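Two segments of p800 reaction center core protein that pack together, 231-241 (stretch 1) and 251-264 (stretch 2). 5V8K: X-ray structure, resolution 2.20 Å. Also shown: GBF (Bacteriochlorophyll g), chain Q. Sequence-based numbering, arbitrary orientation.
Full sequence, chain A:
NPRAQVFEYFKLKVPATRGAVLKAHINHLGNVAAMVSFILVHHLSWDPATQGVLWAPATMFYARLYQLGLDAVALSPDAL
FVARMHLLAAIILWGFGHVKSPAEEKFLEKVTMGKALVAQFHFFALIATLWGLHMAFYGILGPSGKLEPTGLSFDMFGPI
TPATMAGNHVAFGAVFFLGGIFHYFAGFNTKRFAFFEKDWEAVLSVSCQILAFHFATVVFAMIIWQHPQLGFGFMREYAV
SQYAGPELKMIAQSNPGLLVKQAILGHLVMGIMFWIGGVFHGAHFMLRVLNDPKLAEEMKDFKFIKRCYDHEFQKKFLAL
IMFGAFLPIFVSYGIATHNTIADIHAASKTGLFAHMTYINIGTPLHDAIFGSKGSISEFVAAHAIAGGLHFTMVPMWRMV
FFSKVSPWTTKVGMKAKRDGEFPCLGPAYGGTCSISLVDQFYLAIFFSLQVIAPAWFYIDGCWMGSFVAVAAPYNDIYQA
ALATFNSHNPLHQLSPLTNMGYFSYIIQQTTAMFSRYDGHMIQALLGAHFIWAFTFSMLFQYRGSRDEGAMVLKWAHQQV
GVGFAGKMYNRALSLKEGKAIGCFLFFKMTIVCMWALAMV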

ATOM      1  N   GLY A 231     -16.989  25.429 -26.395  1.00 43.80           N
ATOM      2  CA  GLY A 231     -16.468  25.058 -25.084  1.00 41.69           C
ATOM      3  C   GLY A 231     -16.020  23.611 -25.091  1.00 42.42           C
ATOM      4  O   GLY A 231     -15.819  23.039 -26.152  1.00 43.24           O
ATOM      5  N   PHE A 232     -15.888  22.982 -23.938  1.00 41.11           N
ATOM      6  CA  PHE A 232     -15.379  21.624 -23.867  1.00 40.81           C
ATOM      7  C   PHE A 232     -16.456  20.574 -24.056  1.00 41.53           C
ATOM      8  O   PHE A 232     -16.172  19.379 -23.923  1.00 41.69           O
ATOM      9  CB  PHE A 232     -14.652  21.419 -22.533  1.00 41.40           C
ATOM     10  CG  PHE A 232     -13.532  22.348 -22.341  1.00 38.70           C
ATOM     11  CD1 PHE A 232     -12.304  22.078 -22.918  1.00 38.13           C
ATOM     12  CD2 PHE A 232     -13.698  23.505 -21.605  1.00 41.32           C
ATOM     13  CE1 PHE A 232     -11.250  22.945 -22.761  1.00 43.15           C
ATOM     14  CE2 PHE A 232     -12.658  24.372 -21.439  1.00 40.36           C
ATOM     15  CZ  PHE A 232     -11.429  24.098 -22.031  1.00 43.59           C
ATOM     16  N   GLY A 233     -17.684  20.981 -24.373  1.00 43.09           N
ATOM     17  CA  GLY A 233     -18.708  20.022 -24.777  1.00 41.86           C
ATOM     18  C   GLY A 233     -18.401  19.289 -26.074  1.00 43.24           C
ATOM     19  O   GLY A 233     -19.114  18.334 -26.424  1.00 45.32           O
ATOM     20  N   PHE A 234     -17.370  19.708 -26.807  1.00 42.11           N
ATOM     21  CA  PHE A 234     -17.078  18.984 -28.038  1.00 45.56           C
ATOM     22  C   PHE A 234     -16.625  17.570 -27.727  1.00 43.75           C
ATOM     23  O   PHE A 234     -16.761  16.688 -28.566  1.00 44.03           O
ATOM     24  CB  PHE A 234     -16.027  19.724 -28.880  1.00 42.40           C
ATOM     25  CG  PHE A 234     -14.625  19.696 -28.301  1.00 45.99           C
ATOM     26  CD1 PHE A 234     -13.765  18.651 -28.623  1.00 40.45           C
ATOM     27  CD2 PHE A 234     -14.166  20.715 -27.457  1.00 40.89           C
ATOM     28  CE1 PHE A 234     -12.495  18.586 -28.133  1.00 39.48           C
ATOM     29  CE2 PHE A 234     -12.839  20.680 -26.941  1.00 39.87           C
ATOM     30  CZ  PHE A 234     -12.005  19.608 -27.269  1.00 42.09           C
ATOM     31  N   MET A 235     -16.131  17.331 -26.520  1.00 45.45           N
ATOM     32  CA  MET A 235     -15.720  15.985 -26.127  1.00 44.13           C
ATOM     33  C   MET A 235     -16.910  15.102 -25.787  1.00 43.04           C
ATOM     34  O   MET A 235     -16.843  13.888 -26.005  1.00 44.78           O
ATOM     35  CB  MET A 235     -14.757  16.052 -24.944  1.00 42.82           C
ATOM     36  CG  MET A 235     -13.314  16.319 -25.327  1.00 44.63           C
ATOM     37  SD  MET A 235     -12.277  16.506 -23.848  1.00 44.92           S
ATOM     38  CE  MET A 235     -12.452  18.253 -23.465  1.00 39.29           C
ATOM     39  N   ARG A 236     -18.009  15.678 -25.293  1.00 44.39           N
ATOM     40  CA  ARG A 236     -19.248  14.906 -25.144  1.00 47.92           C
ATOM     41  C   ARG A 236     -19.820  14.550 -26.513  1.00 49.14           C
ATOM     42  O   ARG A 236     -20.201  13.403 -26.760  1.00 48.57           O
ATOM     43  CB  ARG A 236     -20.308  15.686 -24.348  1.00 47.35           C
ATOM     44  CG  ARG A 236     -20.055  15.885 -22.858  1.00 48.51           C
ATOM     45  CD  ARG A 236     -21.274  16.584 -22.182  1.00 46.89           C
ATOM     46  NE  ARG A 236     -21.429  17.964 -22.643  1.00 47.89           N
ATOM     47  CZ  ARG A 236     -22.361  18.390 -23.495  1.00 50.05           C
ATOM     48  NH1 ARG A 236     -23.269  17.555 -23.969  1.00 48.35           N
ATOM     49  NH2 ARG A 236     -22.387  19.666 -23.871  1.00 47.79           N
ATOM     50  N   GLU A 237     -19.913  15.540 -27.401  1.00 45.74           N
ATOM     51  CA  GLU A 237     -20.544  15.338 -28.704  1.00 46.26           C
ATOM     52  C   GLU A 237     -19.758  14.361 -29.555  1.00 44.37           C
ATOM     53  O   GLU A 237     -20.335  13.475 -30.181  1.00 47.38           O
ATOM     54  CB  GLU A 237     -20.663  16.674 -29.427  1.00 49.52           C
ATOM     55  CG  GLU A 237     -21.547  17.681 -28.717  1.00 59.21           C
ATOM     56  CD  GLU A 237     -22.955  17.628 -29.178  1.00 72.42           C
ATOM     57  OE1 GLU A 237     -23.783  17.146 -28.372  1.00 77.69           O
ATOM     58  OE2 GLU A 237     -23.223  18.062 -30.331  1.00 76.35           O
ATOM     59  N   TYR A 238     -18.434  14.510 -29.601  1.00 44.12           N
ATOM     60  CA  TYR A 238     -17.641  13.588 -30.397  1.00 42.20           C
ATOM     61  C   TYR A 238     -17.920  12.136 -30.011  1.00 41.17           C
ATOM     62  O   TYR A 238     -18.117  11.274 -30.878  1.00 42.96           O
ATOM     63  CB  TYR A 238     -16.146  13.916 -30.277  1.00 40.33           C
ATOM     64  CG  TYR A 238     -15.294  12.804 -30.780  1.00 39.63           C
ATOM     65  CD1 TYR A 238     -15.181  12.559 -32.133  1.00 40.53           C
ATOM     66  CD2 TYR A 238     -14.664  11.954 -29.902  1.00 38.56           C
ATOM     67  CE1 TYR A 238     -14.425  11.487 -32.611  1.00 43.26           C
ATOM     68  CE2 TYR A 238     -13.912  10.893 -30.353  1.00 38.37           C
ATOM     69  CZ  TYR A 238     -13.779  10.671 -31.706  1.00 43.86           C
ATOM     70  OH  TYR A 238     -13.044   9.603 -32.172  1.00 43.59           O
ATOM     71  N   ALA A 239     -17.972  11.851 -28.709  1.00 43.73           N
ATOM     72  CA  ALA A 239     -18.077  10.465 -28.239  1.00 43.98           C
ATOM     73  C   ALA A 239     -19.380   9.803 -28.635  1.00 46.01           C
ATOM     74  O   ALA A 239     -19.456   8.576 -28.586  1.00 44.08           O
ATOM     75  CB  ALA A 239     -17.931  10.366 -26.709  1.00 42.44           C
ATOM     76  N   VAL A 240     -20.401  10.565 -29.034  1.00 46.48           N
ATOM     77  CA  VAL A 240     -21.634   9.987 -29.553  1.00 52.09           C
ATOM     78  C   VAL A 240     -21.913  10.412 -31.003  1.00 50.05           C
ATOM     79  O   VAL A 240     -23.004  10.188 -31.507  1.00 50.61           O
ATOM     80  CB  VAL A 240     -22.835  10.316 -28.642  1.00 53.13           C
ATOM     81  CG1 VAL A 240     -22.651   9.687 -27.256  1.00 49.11           C
ATOM     82  CG2 VAL A 240     -23.024  11.824 -28.511  1.00 45.88           C
ATOM     83  N   SER A 241     -20.939  10.998 -31.690  1.00 48.77           N
ATOM     84  CA  SER A 241     -21.139  11.431 -33.065  1.00 47.11           C
ATOM     85  C   SER A 241     -21.031  10.238 -34.011  1.00 50.73           C
ATOM     86  O   SER A 241     -20.744   9.115 -33.602  1.00 51.95           O
ATOM     87  CB  SER A 241     -20.114  12.484 -33.446  1.00 46.68           C
ATOM     88  OG  SER A 241     -18.842  11.868 -33.538  1.00 45.69           O
ATOM     89  N   ILE A 251     -20.017   3.394 -24.209  1.00 46.34           N
ATOM     90  CA  ILE A 251     -19.533   3.861 -22.910  1.00 46.93           C
ATOM     91  C   ILE A 251     -20.052   5.266 -22.630  1.00 47.09           C
ATOM     92  O   ILE A 251     -20.577   5.553 -21.544  1.00 49.21           O
ATOM     93  CB  ILE A 251     -18.000   3.797 -22.865  1.00 46.21           C
ATOM     94  CG1 ILE A 251     -17.532   2.339 -22.877  1.00 44.41           C
ATOM     95  CG2 ILE A 251     -17.453   4.486 -21.636  1.00 46.82           C
ATOM     96  CD1 ILE A 251     -16.071   2.157 -23.150  1.00 41.44           C
ATOM     97  N   ALA A 252     -19.971   6.142 -23.631  1.00 47.89           N
ATOM     98  CA  ALA A 252     -20.416   7.521 -23.469  1.00 48.57           C
ATOM     99  C   ALA A 252     -21.915   7.617 -23.189  1.00 51.00           C
ATOM    100  O   ALA A 252     -22.372   8.579 -22.566  1.00 51.36           O
ATOM    101  CB  ALA A 252     -20.061   8.331 -24.716  1.00 51.71           C
ATOM    102  N   GLN A 253     -22.702   6.646 -23.618  1.00 58.31           N
ATOM    103  CA  GLN A 253     -24.134   6.770 -23.385  1.00 61.30           C
ATOM    104  C   GLN A 253     -24.488   6.584 -21.915  1.00 62.23           C
ATOM    105  O   GLN A 253     -25.443   7.197 -21.428  1.00 65.12           O
ATOM    106  CB  GLN A 253     -24.882   5.786 -24.273  1.00 63.44           C
ATOM    107  CG  GLN A 253     -25.124   6.390 -25.648  1.00 69.06           C
ATOM    108  CD  GLN A 253     -25.473   5.395 -26.726  1.00 75.89           C
ATOM    109  OE1 GLN A 253     -25.666   5.789 -27.881  1.00 77.58           O
ATOM    110  NE2 GLN A 253     -25.555   4.108 -26.377  1.00 77.41           N
ATOM    111  N   SER A 254     -23.736   5.768 -21.192  1.00 60.52           N
ATOM    112  CA  SER A 254     -23.903   5.676 -19.757  1.00 64.03           C
ATOM    113  C   SER A 254     -22.960   6.606 -19.000  1.00 61.03           C
ATOM    114  O   SER A 254     -23.095   6.743 -17.782  1.00 66.43           O
ATOM    115  CB  SER A 254     -23.690   4.226 -19.320  1.00 70.23           C
ATOM    116  OG  SER A 254     -22.403   3.776 -19.677  1.00 73.17           O
ATOM    117  N   ASN A 255     -22.028   7.257 -19.691  1.00 45.72           N
ATOM    118  CA  ASN A 255     -21.028   8.126 -19.067  1.00 41.25           C
ATOM    119  C   ASN A 255     -20.716   9.269 -20.017  1.00 42.95           C
ATOM    120  O   ASN A 255     -19.644   9.304 -20.640  1.00 41.32           O
ATOM    121  CB  ASN A 255     -19.772   7.343 -18.709  1.00 38.66           C
ATOM    122  CG  ASN A 255     -18.802   8.143 -17.907  1.00 40.28           C
ATOM    123  OD1 ASN A 255     -18.994   9.327 -17.630  1.00 42.34           O
ATOM    124  ND2 ASN A 255     -17.714   7.511 -17.565  1.00 39.39           N
ATOM    125  N   PRO A 256     -21.626  10.256 -20.116  1.00 47.87           N
ATOM    126  CA  PRO A 256     -21.505  11.277 -21.172  1.00 49.61           C
ATOM    127  C   PRO A 256     -20.229  12.083 -21.102  1.00 48.37           C
ATOM    128  O   PRO A 256     -19.644  12.400 -22.151  1.00 47.51           O
ATOM    129  CB  PRO A 256     -22.735  12.173 -20.945  1.00 49.83           C
ATOM    130  CG  PRO A 256     -23.599  11.448 -20.013  1.00 55.02           C
ATOM    131  CD  PRO A 256     -22.750  10.549 -19.213  1.00 53.84           C
ATOM    132  N   GLY A 257     -19.772  12.422 -19.886  1.00 40.02           N
ATOM    133  CA  GLY A 257     -18.554  13.189 -19.713  1.00 36.55           C
ATOM    134  C   GLY A 257     -17.265  12.408 -19.820  1.00 36.38           C
ATOM    135  O   GLY A 257     -16.212  12.952 -19.478  1.00 37.85           O
ATOM    136  N   LEU A 258     -17.315  11.160 -20.305  1.00 37.15           N
ATOM    137  CA  LEU A 258     -16.149  10.277 -20.330  1.00 36.73           C
ATOM    138  C   LEU A 258     -14.872  11.008 -20.713  1.00 36.63           C
ATOM    139  O   LEU A 258     -13.911  11.049 -19.939  1.00 39.23           O
ATOM    140  CB  LEU A 258     -16.381   9.109 -21.291  1.00 38.29           C
ATOM    141  CG  LEU A 258     -15.262   8.063 -21.391  1.00 39.51           C
ATOM    142  CD1 LEU A 258     -15.185   7.172 -20.164  1.00 37.02           C
ATOM    143  CD2 LEU A 258     -15.466   7.239 -22.655  1.00 41.49           C
ATOM    144  N   LEU A 259     -14.833  11.569 -21.930  1.00 35.92           N
ATOM    145  CA  LEU A 259     -13.585  12.134 -22.432  1.00 34.31           C
ATOM    146  C   LEU A 259     -13.263  13.451 -21.746  1.00 35.63           C
ATOM    147  O   LEU A 259     -12.088  13.754 -21.527  1.00 33.88           O
ATOM    148  CB  LEU A 259     -13.640  12.348 -23.941  1.00 34.99           C
ATOM    149  CG  LEU A 259     -13.927  11.113 -24.792  1.00 38.02           C
ATOM    150  CD1 LEU A 259     -13.901  11.485 -26.253  1.00 36.57           C
ATOM    151  CD2 LEU A 259     -12.881  10.021 -24.491  1.00 35.74           C
ATOM    152  N   VAL A 260     -14.291  14.232 -21.405  1.00 35.06           N
ATOM    153  CA  VAL A 260     -14.053  15.469 -20.676  1.00 34.99           C
ATOM    154  C   VAL A 260     -13.325  15.161 -19.362  1.00 34.84           C
ATOM    155  O   VAL A 260     -12.365  15.834 -18.982  1.00 35.40           O
ATOM    156  CB  VAL A 260     -15.366  16.215 -20.412  1.00 35.91           C
ATOM    157  CG1 VAL A 260     -15.068  17.562 -19.751  1.00 35.99           C
ATOM    158  CG2 VAL A 260     -16.163  16.417 -21.666  1.00 36.87           C
ATOM    159  N   LYS A 261     -13.799  14.159 -18.638  1.00 34.91           N
ATOM    160  CA  LYS A 261     -13.179  13.847 -17.357  1.00 38.25           C
ATOM    161  C   LYS A 261     -11.780  13.262 -17.509  1.00 36.91           C
ATOM    162  O   LYS A 261     -10.960  13.438 -16.603  1.00 37.35           O
ATOM    163  CB  LYS A 261     -14.094  12.934 -16.550  1.00 33.32           C
ATOM    164  CG  LYS A 261     -15.299  13.677 -16.104  1.00 34.11           C
ATOM    165  CD  LYS A 261     -16.273  12.833 -15.336  1.00 36.34           C
ATOM    166  CE  LYS A 261     -16.973  11.883 -16.209  1.00 35.47           C
ATOM    167  NZ  LYS A 261     -17.904  11.021 -15.460  1.00 37.33           N
ATOM    168  N   GLN A 262     -11.459  12.630 -18.643  1.00 39.39           N
ATOM    169  CA  GLN A 262     -10.068  12.243 -18.890  1.00 36.72           C
ATOM    170  C   GLN A 262      -9.187  13.475 -19.062  1.00 38.35           C
ATOM    171  O   GLN A 262      -8.092  13.554 -18.488  1.00 35.96           O
ATOM    172  CB  GLN A 262      -9.958  11.342 -20.115  1.00 36.08           C
ATOM    173  CG  GLN A 262     -10.433   9.925 -19.872  1.00 35.02           C
ATOM    174  CD  GLN A 262     -10.670   9.128 -21.169  1.00 35.57           C
ATOM    175  OE1 GLN A 262      -9.987   9.322 -22.169  1.00 35.78           O
ATOM    176  NE2 GLN A 262     -11.611   8.214 -21.129  1.00 36.90           N
ATOM    177  N   ALA A 263      -9.669  14.470 -19.799  1.00 33.52           N
ATOM    178  CA  ALA A 263      -8.915  15.705 -19.953  1.00 35.66           C
ATOM    179  C   ALA A 263      -8.754  16.421 -18.621  1.00 36.55           C
ATOM    180  O   ALA A 263      -7.704  17.011 -18.335  1.00 36.41           O
ATOM    181  CB  ALA A 263      -9.607  16.622 -20.937  1.00 35.38           C
ATOM    182  N   ILE A 264      -9.800  16.398 -17.807  1.00 36.09           N
ATOM    183  CA  ILE A 264      -9.777  17.047 -16.500  1.00 37.52           C
ATOM    184  C   ILE A 264      -8.728  16.394 -15.614  1.00 36.38           C
ATOM    185  O   ILE A 264      -7.927  17.071 -14.968  1.00 37.60           O
ATOM    186  CB  ILE A 264     -11.175  16.989 -15.861  1.00 38.24           C
ATOM    187  CG1 ILE A 264     -12.075  18.001 -16.550  1.00 36.93           C
ATOM    188  CG2 ILE A 264     -11.106  17.272 -14.343  1.00 37.81           C
ATOM    189  CD1 ILE A 264     -13.505  17.881 -16.169  1.00 36.13           C
TER
HETATM  190 MG   GBF Q1015      -8.904  29.943 -27.573  1.00 50.80          MG
HETATM  191  CHA GBF Q1015      -9.349  27.042 -29.461  1.00 44.35           C
HETATM  192  CHB GBF Q1015     -11.868  29.487 -26.222  1.00 44.92           C
HETATM  193  CHC GBF Q1015      -7.911  32.374 -25.339  1.00 46.64           C
HETATM  194  CHD GBF Q1015      -5.720  30.256 -29.192  1.00 46.60           C
HETATM  195  NA  GBF Q1015     -10.279  28.538 -27.761  1.00 44.52           N
HETATM  196  C1A GBF Q1015     -10.424  27.449 -28.512  1.00 44.00           C
HETATM  197  C2A GBF Q1015     -11.476  26.488 -28.061  1.00 50.64           C
HETATM  198  C3A GBF Q1015     -12.463  27.561 -27.592  1.00 48.47           C
HETATM  199  C4A GBF Q1015     -11.482  28.600 -27.165  1.00 44.47           C
HETATM  200  CMA GBF Q1015     -13.394  28.115 -28.659  1.00 51.69           C
HETATM  201  CAA GBF Q1015     -10.896  25.604 -26.955  1.00 51.06           C
HETATM  202  CBA GBF Q1015     -11.917  24.995 -26.025  1.00 53.55           C
HETATM  203  CGA GBF Q1015     -12.201  25.900 -24.849  1.00 54.49           C
HETATM  204  O1A GBF Q1015     -13.353  26.031 -24.461  1.00 57.77           O
HETATM  205  O2A GBF Q1015     -11.202  26.853 -24.387  1.00 53.43           O
HETATM  206  NB  GBF Q1015      -9.773  30.739 -25.921  1.00 48.07           N
HETATM  207  C1B GBF Q1015     -11.052  30.558 -25.586  1.00 45.43           C
HETATM  208  C2B GBF Q1015     -11.389  31.490 -24.599  1.00 50.08           C
HETATM  209  C3B GBF Q1015     -10.257  32.269 -24.371  1.00 46.46           C
HETATM  210  C4B GBF Q1015      -9.278  31.783 -25.239  1.00 50.87           C
HETATM  211  CMB GBF Q1015     -12.738  31.584 -23.937  1.00 46.13           C
HETATM  212  CAB GBF Q1015     -10.062  33.388 -23.421  1.00 47.24           C
HETATM  213  CBB GBF Q1015     -10.945  33.974 -22.645  1.00 47.80           C
HETATM  214  NC  GBF Q1015      -7.209  31.064 -27.356  1.00 50.41           N
HETATM  215  C1C GBF Q1015      -6.957  31.970 -26.402  1.00 46.67           C
HETATM  216  C2C GBF Q1015      -5.697  32.761 -26.286  1.00 47.91           C
HETATM  217  C3C GBF Q1015      -5.187  32.015 -27.436  1.00 47.21           C
HETATM  218  C4C GBF Q1015      -6.039  31.095 -28.026  1.00 48.94           C
HETATM  219  CMC GBF Q1015      -5.989  34.235 -26.599  1.00 49.25           C
HETATM  220  CAC GBF Q1015      -3.837  32.237 -27.989  1.00 47.78           C
HETATM  221  CBC GBF Q1015      -2.862  33.214 -27.376  1.00 48.54           C
HETATM  222  ND  GBF Q1015      -7.747  29.028 -28.947  1.00 49.11           N
HETATM  223  C1D GBF Q1015      -6.595  29.156 -29.573  1.00 45.79           C
HETATM  224  C2D GBF Q1015      -6.106  28.103 -30.692  1.00 49.60           C
HETATM  225  C3D GBF Q1015      -7.299  27.385 -30.500  1.00 48.52           C
HETATM  226  C4D GBF Q1015      -8.219  27.866 -29.542  1.00 44.72           C
HETATM  227  CMD GBF Q1015      -4.892  27.972 -31.573  1.00 52.07           C
HETATM  228  CAD GBF Q1015      -7.933  26.176 -31.087  1.00 50.18           C
HETATM  229  OBD GBF Q1015      -7.606  25.291 -31.955  1.00 56.17           O
HETATM  230  CBD GBF Q1015      -9.193  25.885 -30.357  1.00 45.71           C
HETATM  231  CGD GBF Q1015     -10.369  25.697 -31.283  1.00 46.62           C
HETATM  232  O1D GBF Q1015     -11.134  26.584 -31.623  1.00 46.92           O
HETATM  233  O2D GBF Q1015     -10.642  24.399 -31.783  1.00 50.04           O
HETATM  234  CED GBF Q1015     -11.761  24.280 -32.683  1.00 47.64           C
HETATM  235  C1  GBF Q1015     -11.431  27.558 -23.155  1.00 41.12           C
HETATM  236  C2  GBF Q1015     -10.297  28.519 -22.915  1.00 41.71           C
HETATM  237  C3  GBF Q1015      -9.661  28.642 -21.751  1.00 45.13           C
HETATM  238  C4  GBF Q1015     -10.085  27.830 -20.568  1.00 39.87           C
HETATM  239  C5  GBF Q1015      -8.501  29.609 -21.626  1.00 47.60           C
HETATM  240  C6  GBF Q1015      -7.222  28.799 -21.488  1.00 47.72           C
HETATM  241  C7  GBF Q1015      -6.026  29.717 -21.388  1.00 47.84           C
HETATM  242  C8  GBF Q1015      -5.584  30.232 -20.220  1.00 48.42           C
HETATM  243  C9  GBF Q1015      -6.270  29.915 -18.922  1.00 49.10           C
HETATM  244  C10 GBF Q1015      -4.375  31.147 -20.133  1.00 51.95           C
HETATM  245  C11 GBF Q1015      -3.624  31.329 -21.454  1.00 48.60           C
HETATM  246  C12 GBF Q1015      -2.368  32.133 -21.201  1.00 50.67           C
HETATM  247  C13 GBF Q1015      -1.868  33.003 -22.083  1.00 54.00           C
HETATM  248  C14 GBF Q1015      -2.517  33.251 -23.412  1.00 52.20           C
HETATM  249  C15 GBF Q1015      -0.613  33.755 -21.749  1.00 46.63           C
HETATM  250  O   HOH W   1     -17.150  12.615 -23.346  1.00 46.16           O
HETATM  251  O   HOH W   2     -20.984  12.091 -24.659  1.00 60.03           O

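The contact between these stretches is apolar packing stitched by water: no direct hydrogen bond crosses it, and about 514 Å² is buried, both sides summed. The helix of stretch 1 meets helix 258-264 at 135°, the axes approaching to 8.1 Å, while residues 251-254, part of a helix that begins earlier, pack against the far end of stretch 1.

Met-235 is the hub of the apolar contact. Its CB points toward the other stretch and sits 3.6 Å from Val-260 CG2 and 4.0 Å from Leu-259 CB, so the root of the side chain is wedged where two helix residues meet it. The extended chi2 (t) then carries the thioether along the partner helix, placing Met-235 SD 4.0 Å from Ala-263 CB. Met-235 SD also lies 3.6 Å from Leu-259 O, a backbone carbonyl. A long, unbranched chain suits this role, because it can follow the next helical turn, where the small Ala-263 lets the sulfur lie close. Leu-259 reaches the other way: its CD1 is 3.8 Å from Tyr-238 CD2, at the edge of the ring and near its plane, and 4.2 Å from Ala-239 CB.

Small residues meet farther along. Ala-239 CB and Ala-252 CB touch at 3.6 Å, both pointing toward the opposing stretch, and their CA atoms lie 6.1 Å apart. Val-240 CG1 flanks this pair, 3.9 Å from Ala-252 CB, at a more exposed margin.

Arg-236 serves the contact with its aliphatic part. Its CG lies 3.6 Å from Pro-256 O and 4.1 Å from Val-260 CG2, while NE and NH2 are hydrogen-bonded elsewhere in the structure. Gly-257, the N-cap of the following helix, brings its CA to 4.4 Å from Arg-236 CG; a CB there would point away from stretch 1 and be crowded by Lys-261 CE.

Two waters supply the polar links. Water 1 donates to Met-235 O (3.0 Å) and Pro-256 O (2.8 Å) and accepts from Leu-259 N (2.9 Å), thereby satisfying an amide in the first turn of the helix. Water 2 donates to Arg-236 O (2.6 Å) and Pro-256 O (2.9 Å). Pro-256 O thus receives both waters, and the bridges join backbone to backbone without calling on a polar side chain.

Phe-232 divides its loyalties: its carbonyl O lies 3.7 Å from Val-260 CG2, but its ring leads away to the bacteriochlorophyll g, whose CGA sits over one face, 3.4 Å from Phe-232 CZ.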